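Local coordinates for reticulocyte binding protein (Streptococcus agalactiae COH1, PDB 3FAW) that probably hydrolyses the alpha-1,6 glycosidic links of pullulan and related alpha-glucans as a cell-wall-anchored, secreted pullulanase of the alpha-amylase type, at residues D267-E272 with G309-Q314; L315-S320 with I387-Y392; G453-M458 with I482-G487. All coordinates share one frame; numbering follows the deposited sequence. Where two conformers were deposited one is given.

Contact 1. Residues D267-E272 with G309-Q314; sequences DAVIYE and GVTHIQ
Thr311 turns its hydroxyl back against the start of 267-272, where OG1 takes the N-H of Val269 at 2.8 Å in a fairly straight bond (163°). The torsion responsible sets OG1 between the backbone N and the carbonyl carbon (chi1 65°), which aims it at that N-H. The same oxygen lies in the plane of the His312 ring, at its edge, 2.7 Å from ND1; this second hydrogen bond helps to set the ring's rotation, and Ala268 CB rests obliquely against the ring. Val269 answers with its carbonyl oxygen, gripped by two donors: the N-H of Thr311 comes in on a lone pair, that of His312 from above the carbonyl plane. Farther on, the ladder is regular, Tyr271 taking part through both its N and its O.

On one face of the strand pair, CG1 of Val310 meets Tyr271 CB at 3.7 Å and lies oblique to the ring, whose hydroxyl goes on to Ser619 and Glu622; helix 302-308 packs against this face. The other face carries Ile270, Glu272, His312 and Gln314. Here Gln314 runs out extended, CG anti to the backbone N (chi1 -177°), and its amide lies between two neighbours: OE1 is 3.6 Å from Ile270 CG2, NE2 3.7 Å from Glu272 CG. The amide and carboxylate planes stand nearly perpendicular, and two waters link the groups, each donating to Glu272 OE2 and accepting from NE2, one of them weakly; His573 also bonds OE2. Gln314 OE1 is buried without a polar partner. With Ile482 and Ile484 reaching this face from across the interior, the pair is the parallel first and second strands of a TIM barrel.

Contact 2. Residues L315-S320 with I387-Y392; sequences LLPVLS and ILDVVY
At the carboxyl end of the barrel's second and third strands, 315-320 peels away from 387-392, and Pro317 and Asp389 meet where the two part. Pairing is brief: Leu315 N bonds Ile387 O at 2.9 Å and Leu315 O receives Asp389 N. Beyond that point one water donates to Asp389 O at 2.7 Å and accepts weakly from Leu319 N, a tenuous link between the diverging backbones; another accepts from Val318 N and also lies near Leu315 O and Asp389 O.

Asp389 has CG anti to the backbone N (chi1 -165°), which lays its carboxylate alongside the proline ring, the two side chains pointing the same way and OD2 3.7 Å from Pro317 CD. The oxygens find their partners elsewhere: OD1 makes a salt bridge to Arg455, OD2 a hydrogen bond to Tyr346. Next along, Val391 CG2 touches Pro317 CG at 3.7 Å, crossing it at about a right angle. Away from the carboxylate, Val318 CG2 meets Leu388 CD2 at 4.0 Å, again crosswise, while Leu319 CD1 makes a looser contact with Val390 CG1; Leu445 of helix 432-449 backs Leu319. The run from Asp389 to Tyr392 begins the first conserved sequence region of the alpha-amylase family, found at the end of the third strand of its catalytic TIM barrel.

Contact 3. Residues G453-M458 with I482-G487; sequences GFRFDM and IMIGEG
The carboxyl ends of the fourth and fifth barrel strands, where alpha-amylase-family enzymes form their active site, bring Asp457 and Glu486 side by side. The carboxylates point the same way, their planes about 32° apart, with Asp457 OD1 only 3.2 Å from Glu486 OE1. Other groups hold each of them. The backbone N-H of Met458 bonds Glu486 OE1 at 3.0 Å on its anti lone pair, in a nearly straight line (168°). Arg455 NH2 bridges to Asp457 OD1, likewise on the anti lone pair, while Asn393 bonds Asp457 OD2. Arg455 NH1 stays 4.2 Å from Glu486 OE2, beyond a salt bridge; that oxygen has a weak hydrogen bond from Trp488 NE1.

Strands 453-456 and 482-485 belong to a beta-alpha-beta unit connected through helix 464-477, and they run parallel, four backbone hydrogen bonds passing between the two segments from Phe454 N to Glu486 N. In family 13 glycoside hydrolases the nucleophilic aspartate and the acid/base glutamate stand at these two strand ends, consistent with such roles for Asp457 and Glu486.

Deeper in the strands, the barrel-lining face pairs Arg455 with Ile484: CG of the arginine meets CG1 of the isoleucine at 3.5 Å, crossing obliquely before the chain bends at chi2 and chi3 toward the carboxylates. The opposite face is apolar. Met483 lies extended alongside Phe454, its CE 3.6 Å from CD2 of that ring, and sets its sulfur in plane at the edge of Phe456, a Met-aromatic contact with SD 3.8 Å from CE2. Ile442 of helix 432-449 packs on both Phe454 and Met483.

In the fold
Read from the N terminus, the three contacts follow in series, none nested in or crossing another. Contact 1 closes the excursion through helices 295-298 and 302-308 and joins the first two barrel strands; contact 2 opens at the very next residue and closes a longer excursion that includes helix 367-381; contact 3 closes the short one through helix 464-477. Neighbouring strands weld them into one sheet: Ile313 O meets Ile387 N between contacts 1 and 2, and Val390 N meets Arg455 O between contacts 2 and 3. Inside the barrel, Ile270 CD1 packs on Ile387 and on Ile484, tying contact 1 to both others, so strands one to five share one interior.

Contact 1. Residues D267-E272 with G309-Q314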
loop_
_atom_site.group_PDB
_atom_site.type_symbol
_atom_site.label_atom_id
_atom_site.label_comp_id
_atom_site.label_asym_id
_atom_site.label_seq_id
_atom_site.Cartn_x
_atom_site.Cartn_y
_atom_site.Cartn_z
ATOM N N ASP A 267 -18.468 -5.236 -4.075
ATOM C CA ASP A 267 -18.594 -5.327 -5.538
ATOM C C ASP A 267 -17.271 -5.087 -6.282
ATOM O O ASP A 267 -17.203 -5.269 -7.501
ATOM C CB ASP A 267 -19.636 -4.325 -6.051
ATOM C CG ASP A 267 -21.052 -4.666 -5.617
ATOM O OD1 ASP A 267 -21.285 -5.786 -5.131
ATOM O OD2 ASP A 267 -21.937 -3.804 -5.770
ATOM N N ALA A 268 -16.232 -4.676 -5.557
ATOM C CA ALA A 268 -14.937 -4.380 -6.169
ATOM C C ALA A 268 -14.183 -5.644 -6.585
ATOM O O ALA A 268 -14.125 -6.624 -5.836
ATOM C CB ALA A 268 -14.076 -3.545 -5.222
ATOM N N VAL A 269 -13.621 -5.609 -7.792
ATOM C CA VAL A 269 -12.669 -6.619 -8.250
ATOM C C VAL A 269 -11.382 -5.886 -8.615
ATOM O O VAL A 269 -11.286 -5.275 -9.677
ATOM C CB VAL A 269 -13.213 -7.411 -9.451
ATOM C CG1 VAL A 269 -12.219 -8.477 -9.887
ATOM C CG2 VAL A 269 -14.559 -8.036 -9.100
ATOM N N ILE A 270 -10.402 -5.944 -7.714
ATOM C CA ILE A 270 -9.212 -5.092 -7.790
ATOM C C ILE A 270 -8.072 -5.801 -8.519
ATOM O O ILE A 270 -7.819 -6.988 -8.296
ATOM C CB ILE A 270 -8.754 -4.652 -6.368
ATOM C CG1 ILE A 270 -9.859 -3.840 -5.684
ATOM C CG2 ILE A 270 -7.452 -3.845 -6.424
ATOM C CD1 ILE A 270 -9.570 -3.491 -4.222
ATOM N N TYR A 271 -7.390 -5.055 -9.384
ATOM C CA TYR A 271 -6.282 -5.561 -10.190
ATOM C C TYR A 271 -5.019 -4.764 -9.855
ATOM O O TYR A 271 -4.965 -3.559 -10.113
ATOM C CB TYR A 271 -6.635 -5.421 -11.675
ATOM C CG TYR A 271 -5.641 -6.033 -12.640
ATOM C CD1 TYR A 271 -5.689 -7.390 -12.953
ATOM C CD2 TYR A 271 -4.667 -5.248 -13.259
ATOM C CE1 TYR A 271 -4.779 -7.953 -13.849
ATOM C CE2 TYR A 271 -3.755 -5.798 -14.148
ATOM C CZ TYR A 271 -3.817 -7.149 -14.444
ATOM O OH TYR A 271 -2.912 -7.691 -15.327
ATOM N N GLU A 272 -4.014 -5.432 -9.278
ATOM C CA GLU A 272 -2.791 -4.759 -8.809
ATOM C C GLU A 272 -1.655 -4.773 -9.837
ATOM O O GLU A 272 -1.063 -5.822 -10.097
ATOM C CB GLU A 272 -2.299 -5.382 -7.498
ATOM C CG GLU A 272 -1.153 -4.597 -6.827
ATOM C CD GLU A 272 -0.335 -5.428 -5.850
ATOM O OE1 GLU A 272 -0.177 -6.645 -6.072
ATOM O OE2 GLU A 272 0.164 -4.859 -4.857
ATOM N N GLY A 309 -12.252 -7.541 -17.163
ATOM C CA GLY A 309 -13.486 -7.329 -16.404
ATOM C C GLY A 309 -13.327 -6.780 -14.994
ATOM O O GLY A 309 -14.309 -6.664 -14.263
ATOM N N VAL A 310 -12.099 -6.452 -14.604
ATOM C CA VAL A 310 -11.838 -5.886 -13.282
ATOM C C VAL A 310 -12.527 -4.529 -13.153
ATOM O O VAL A 310 -12.746 -3.839 -14.154
ATOM C CB VAL A 310 -10.320 -5.732 -13.014
ATOM C CG1 VAL A 310 -9.639 -7.095 -13.018
ATOM C CG2 VAL A 310 -9.675 -4.794 -14.041
ATOM N N THR A 311 -12.886 -4.160 -11.928
ATOM C CA THR A 311 -13.569 -2.885 -11.677
ATOM C C THR A 311 -12.573 -1.773 -11.346
ATOM O O THR A 311 -12.750 -0.629 -11.775
ATOM C CB THR A 311 -14.585 -3.001 -10.519
ATOM O OG1 THR A 311 -13.900 -3.275 -9.287
ATOM C CG2 THR A 311 -15.597 -4.103 -10.802
ATOM N N HIS A 312 -11.532 -2.126 -10.585
ATOM C CA HIS A 312 -10.528 -1.174 -10.106
ATOM C C HIS A 312 -9.101 -1.591 -10.475
ATOM O O HIS A 312 -8.709 -2.749 -10.299
ATOM C CB HIS A 312 -10.615 -1.037 -8.584
ATOM C CG HIS A 312 -11.853 -0.348 -8.105
ATOM N ND1 HIS A 312 -13.079 -0.974 -8.050
ATOM C CD2 HIS A 312 -12.052 0.909 -7.637
ATOM C CE1 HIS A 312 -13.982 -0.131 -7.578
ATOM N NE2 HIS A 312 -13.383 1.019 -7.321
ATOM N N ILE A 313 -8.326 -0.636 -10.979
ATOM C CA ILE A 313 -6.901 -0.841 -11.226
ATOM C C ILE A 313 -6.110 -0.205 -10.079
ATOM O O ILE A 313 -6.185 1.008 -9.857
ATOM C CB ILE A 313 -6.475 -0.241 -12.575
ATOM C CG1 ILE A 313 -7.296 -0.861 -13.713
ATOM C CG2 ILE A 313 -4.989 -0.455 -12.815
ATOM C CD1 ILE A 313 -7.109 -0.173 -15.060
ATOM N N GLN A 314 -5.390 -1.038 -9.334
ATOM C CA GLN A 314 -4.531 -0.578 -8.249
ATOM C C GLN A 314 -3.102 -0.382 -8.740
ATOM O O GLN A 314 -2.486 -1.315 -9.266
ATOM C CB GLN A 314 -4.554 -1.580 -7.100
ATOM C CG GLN A 314 -3.739 -1.159 -5.883
ATOM C CD GLN A 314 -3.961 -2.080 -4.702
ATOM O OE1 GLN A 314 -5.099 -2.280 -4.256
ATOM N NE2 GLN A 314 -2.873 -2.655 -4.188
HETATM O O HOH W 1 -1.509 -4.759 -2.622
HETATM O O HOH W 2 -0.280 -1.896 -4.974
#

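Contact 2. Residues L315-S320 with I387-Y392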
loop_
_atom_site.group_PDB
_atom_site.type_symbol
_atom_site.label_atom_id
_atom_site.label_comp_id
_atom_site.label_asym_id
_atom_site.label_seq_id
_atom_site.Cartn_x
_atom_site.Cartn_y
_atom_site.Cartn_z
ATOM N N LEU A 315 -2.576 0.829 -8.567
ATOM C CA LEU A 315 -1.214 1.144 -8.993
ATOM C C LEU A 315 -0.258 1.164 -7.809
ATOM O O LEU A 315 -0.513 1.830 -6.803
ATOM C CB LEU A 315 -1.163 2.497 -9.706
ATOM C CG LEU A 315 -2.037 2.631 -10.958
ATOM C CD1 LEU A 315 -1.994 4.063 -11.464
ATOM C CD2 LEU A 315 -1.606 1.654 -12.047
ATOM N N LEU A 316 0.850 0.442 -7.942
ATOM C CA LEU A 316 1.949 0.536 -6.981
ATOM C C LEU A 316 2.412 1.997 -6.877
ATOM O O LEU A 316 2.133 2.794 -7.777
ATOM C CB LEU A 316 3.102 -0.412 -7.372
ATOM C CG LEU A 316 2.952 -1.843 -6.827
ATOM C CD1 LEU A 316 1.906 -2.631 -7.624
ATOM C CD2 LEU A 316 4.287 -2.589 -6.788
ATOM N N PRO A 317 3.105 2.359 -5.776
ATOM C CA PRO A 317 3.376 3.760 -5.444
ATOM C C PRO A 317 3.812 4.674 -6.602
ATOM O O PRO A 317 4.919 4.542 -7.126
ATOM C CB PRO A 317 4.483 3.649 -4.386
ATOM C CG PRO A 317 4.152 2.400 -3.680
ATOM C CD PRO A 317 3.684 1.457 -4.762
ATOM N N VAL A 318 2.924 5.590 -6.989
ATOM C CA VAL A 318 3.213 6.577 -8.028
ATOM C C VAL A 318 3.723 7.897 -7.432
ATOM O O VAL A 318 4.206 8.762 -8.163
ATOM C CB VAL A 318 1.977 6.842 -8.946
ATOM C CG1 VAL A 318 1.526 5.552 -9.626
ATOM C CG2 VAL A 318 0.831 7.469 -8.166
ATOM N N LEU A 319 3.618 8.057 -6.113
ATOM C CA LEU A 319 4.219 9.221 -5.443
ATOM C C LEU A 319 5.741 9.086 -5.393
ATOM O O LEU A 319 6.274 7.979 -5.486
ATOM C CB LEU A 319 3.634 9.422 -4.048
ATOM C CG LEU A 319 2.173 9.897 -4.097
ATOM C CD1 LEU A 319 1.399 9.370 -2.919
ATOM C CD2 LEU A 319 2.070 11.419 -4.177
ATOM N N SER A 320 6.427 10.220 -5.256
ATOM C CA SER A 320 7.880 10.263 -5.384
ATOM C C SER A 320 8.567 9.326 -4.402
ATOM O O SER A 320 8.305 9.377 -3.206
ATOM C CB SER A 320 8.416 11.682 -5.174
ATOM O OG SER A 320 9.839 11.689 -5.209
ATOM N N ILE A 387 -7.160 2.916 -7.993
ATOM C CA ILE A 387 -6.802 2.890 -6.577
ATOM C C ILE A 387 -5.302 3.145 -6.464
ATOM O O ILE A 387 -4.522 2.532 -7.180
ATOM C CB ILE A 387 -7.126 1.521 -5.922
ATOM C CG1 ILE A 387 -8.630 1.250 -5.944
ATOM C CG2 ILE A 387 -6.598 1.470 -4.482
ATOM C CD1 ILE A 387 -9.021 -0.115 -5.421
ATOM N N LEU A 388 -4.902 4.048 -5.570
ATOM C CA LEU A 388 -3.480 4.350 -5.363
ATOM C C LEU A 388 -2.917 3.662 -4.125
ATOM O O LEU A 388 -3.463 3.773 -3.030
ATOM C CB LEU A 388 -3.251 5.860 -5.234
ATOM C CG LEU A 388 -3.539 6.728 -6.462
ATOM C CD1 LEU A 388 -3.082 8.159 -6.208
ATOM C CD2 LEU A 388 -2.875 6.165 -7.712
ATOM N N ASP A 389 -1.810 2.957 -4.320
ATOM C CA ASP A 389 -1.007 2.421 -3.231
ATOM C C ASP A 389 -0.266 3.587 -2.566
ATOM O O ASP A 389 0.397 4.365 -3.250
ATOM C CB ASP A 389 -0.014 1.402 -3.796
ATOM C CG ASP A 389 0.604 0.524 -2.739
ATOM O OD1 ASP A 389 0.652 0.921 -1.560
ATOM O OD2 ASP A 389 1.052 -0.582 -3.098
ATOM N N VAL A 390 -0.392 3.700 -1.244
ATOM C CA VAL A 390 0.181 4.820 -0.484
ATOM C C VAL A 390 0.938 4.311 0.743
ATOM O O VAL A 390 0.538 3.330 1.363
ATOM C CB VAL A 390 -0.905 5.838 -0.046
ATOM C CG1 VAL A 390 -1.509 6.532 -1.256
ATOM C CG2 VAL A 390 -1.995 5.155 0.788
ATOM N N VAL A 391 2.022 5.001 1.088
ATOM C CA VAL A 391 3.054 4.454 1.978
ATOM C C VAL A 391 3.416 5.413 3.119
ATOM O O VAL A 391 4.555 5.873 3.223
ATOM C CB VAL A 391 4.337 4.113 1.176
ATOM C CG1 VAL A 391 5.271 3.215 1.999
ATOM C CG2 VAL A 391 3.987 3.451 -0.163
ATOM N N TYR A 392 2.451 5.684 3.991
ATOM C CA TYR A 392 2.648 6.629 5.098
ATOM C C TYR A 392 3.358 6.019 6.314
ATOM O O TYR A 392 3.718 6.742 7.243
ATOM C CB TYR A 392 1.308 7.214 5.537
ATOM C CG TYR A 392 0.578 7.931 4.430
ATOM C CD1 TYR A 392 0.947 9.216 4.045
ATOM C CD2 TYR A 392 -0.485 7.324 3.764
ATOM C CE1 TYR A 392 0.278 9.878 3.020
ATOM C CE2 TYR A 392 -1.162 7.982 2.742
ATOM C CZ TYR A 392 -0.775 9.258 2.373
ATOM O OH TYR A 392 -1.441 9.909 1.353
HETATM O O HOH W 3 -0.008 4.689 -5.853
HETATM O O HOH W 4 2.346 6.251 -3.622
#

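Contact 3. Residues G453-M458 with I482-G487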
loop_
_atom_site.group_PDB
_atom_site.type_symbol
_atom_site.label_atom_id
_atom_site.label_comp_id
_atom_site.label_asym_id
_atom_site.label_seq_id
_atom_site.Cartn_x
_atom_site.Cartn_y
_atom_site.Cartn_z
ATOM N N GLY A 453 -10.106 5.104 -4.844
ATOM C CA GLY A 453 -9.766 4.333 -3.660
ATOM C C GLY A 453 -8.293 4.389 -3.329
ATOM O O GLY A 453 -7.497 4.904 -4.112
ATOM N N PHE A 454 -7.935 3.853 -2.165
ATOM C CA PHE A 454 -6.550 3.838 -1.693
ATOM C C PHE A 454 -6.206 2.503 -1.041
ATOM O O PHE A 454 -7.056 1.893 -0.374
ATOM C CB PHE A 454 -6.316 4.969 -0.679
ATOM C CG PHE A 454 -6.441 6.344 -1.268
ATOM C CD1 PHE A 454 -5.349 6.958 -1.874
ATOM C CD2 PHE A 454 -7.652 7.021 -1.227
ATOM C CE1 PHE A 454 -5.465 8.226 -2.422
ATOM C CE2 PHE A 454 -7.776 8.282 -1.775
ATOM C CZ PHE A 454 -6.683 8.887 -2.377
ATOM N N ARG A 455 -4.964 2.058 -1.234
ATOM C CA ARG A 455 -4.419 0.892 -0.528
ATOM C C ARG A 455 -3.285 1.328 0.389
ATOM O O ARG A 455 -2.310 1.905 -0.074
ATOM C CB ARG A 455 -3.887 -0.179 -1.492
ATOM C CG ARG A 455 -3.658 -1.527 -0.798
ATOM C CD ARG A 455 -2.375 -2.257 -1.162
ATOM N NE ARG A 455 -1.164 -1.603 -0.685
ATOM C CZ ARG A 455 -0.023 -2.222 -0.366
ATOM N NH1 ARG A 455 0.114 -3.539 -0.432
ATOM N NH2 ARG A 455 1.004 -1.503 0.046
ATOM N N PHE A 456 -3.404 1.031 1.679
ATOM C CA PHE A 456 -2.396 1.432 2.658
ATOM C C PHE A 456 -1.354 0.335 2.906
ATOM O O PHE A 456 -1.688 -0.787 3.274
ATOM C CB PHE A 456 -3.048 1.819 3.985
ATOM C CG PHE A 456 -3.816 3.115 3.934
ATOM C CD1 PHE A 456 -3.158 4.329 4.074
ATOM C CD2 PHE A 456 -5.198 3.119 3.771
ATOM C CE1 PHE A 456 -3.866 5.528 4.036
ATOM C CE2 PHE A 456 -5.909 4.309 3.734
ATOM C CZ PHE A 456 -5.247 5.513 3.865
ATOM N N ASP A 457 -0.090 0.687 2.693
ATOM C CA ASP A 457 1.029 -0.189 2.990
ATOM C C ASP A 457 1.229 -0.223 4.504
ATOM O O ASP A 457 1.217 0.824 5.163
ATOM C CB ASP A 457 2.295 0.325 2.298
ATOM C CG ASP A 457 3.420 -0.692 2.304
ATOM O OD1 ASP A 457 3.305 -1.744 1.634
ATOM O OD2 ASP A 457 4.432 -0.431 2.975
ATOM N N MET A 458 1.394 -1.427 5.047
ATOM C CA MET A 458 1.584 -1.629 6.483
ATOM C C MET A 458 0.658 -0.725 7.300
ATOM O O MET A 458 1.098 0.026 8.180
ATOM C CB MET A 458 3.051 -1.406 6.849
ATOM C CG MET A 458 3.990 -2.357 6.119
ATOM S SD MET A 458 5.671 -2.360 6.758
ATOM C CE MET A 458 5.426 -3.079 8.378
ATOM N N ILE A 482 -13.535 3.706 -1.768
ATOM C CA ILE A 482 -13.211 2.480 -1.039
ATOM C C ILE A 482 -11.756 2.497 -0.599
ATOM O O ILE A 482 -10.897 3.049 -1.282
ATOM C CB ILE A 482 -13.535 1.195 -1.844
ATOM C CG1 ILE A 482 -12.696 1.093 -3.121
ATOM C CG2 ILE A 482 -15.026 1.147 -2.177
ATOM C CD1 ILE A 482 -12.821 -0.270 -3.806
ATOM N N MET A 483 -11.481 1.901 0.552
ATOM C CA MET A 483 -10.104 1.807 1.039
ATOM C C MET A 483 -9.797 0.402 1.521
ATOM O O MET A 483 -10.662 -0.284 2.075
ATOM C CB MET A 483 -9.855 2.820 2.162
ATOM C CG MET A 483 -9.702 4.254 1.677
ATOM S SD MET A 483 -9.501 5.442 3.021
ATOM C CE MET A 483 -9.128 6.932 2.091
ATOM N N ILE A 484 -8.559 -0.019 1.294
ATOM C CA ILE A 484 -8.058 -1.289 1.800
ATOM C C ILE A 484 -6.623 -1.103 2.305
ATOM O O ILE A 484 -6.004 -0.066 2.068
ATOM C CB ILE A 484 -8.110 -2.395 0.717
ATOM C CG1 ILE A 484 -7.122 -2.096 -0.414
ATOM C CG2 ILE A 484 -9.520 -2.523 0.145
ATOM C CD1 ILE A 484 -7.040 -3.179 -1.462
ATOM N N GLY A 485 -6.096 -2.100 3.004
ATOM C CA GLY A 485 -4.705 -2.042 3.445
ATOM C C GLY A 485 -4.197 -3.308 4.088
ATOM O O GLY A 485 -4.974 -4.176 4.476
ATOM N N GLU A 486 -2.876 -3.408 4.197
ATOM C CA GLU A 486 -2.250 -4.483 4.951
ATOM C C GLU A 486 -2.467 -4.249 6.440
ATOM O O GLU A 486 -1.831 -3.379 7.031
ATOM C CB GLU A 486 -0.754 -4.541 4.675
ATOM C CG GLU A 486 -0.385 -4.948 3.269
ATOM C CD GLU A 486 1.112 -4.952 3.066
ATOM O OE1 GLU A 486 1.766 -3.931 3.404
ATOM O OE2 GLU A 486 1.634 -5.977 2.576
ATOM N N GLY A 487 -3.356 -5.037 7.039
ATOM C CA GLY A 487 -3.646 -4.932 8.462
ATOM C C GLY A 487 -2.826 -5.869 9.329
ATOM O O GLY A 487 -3.351 -6.439 10.286
#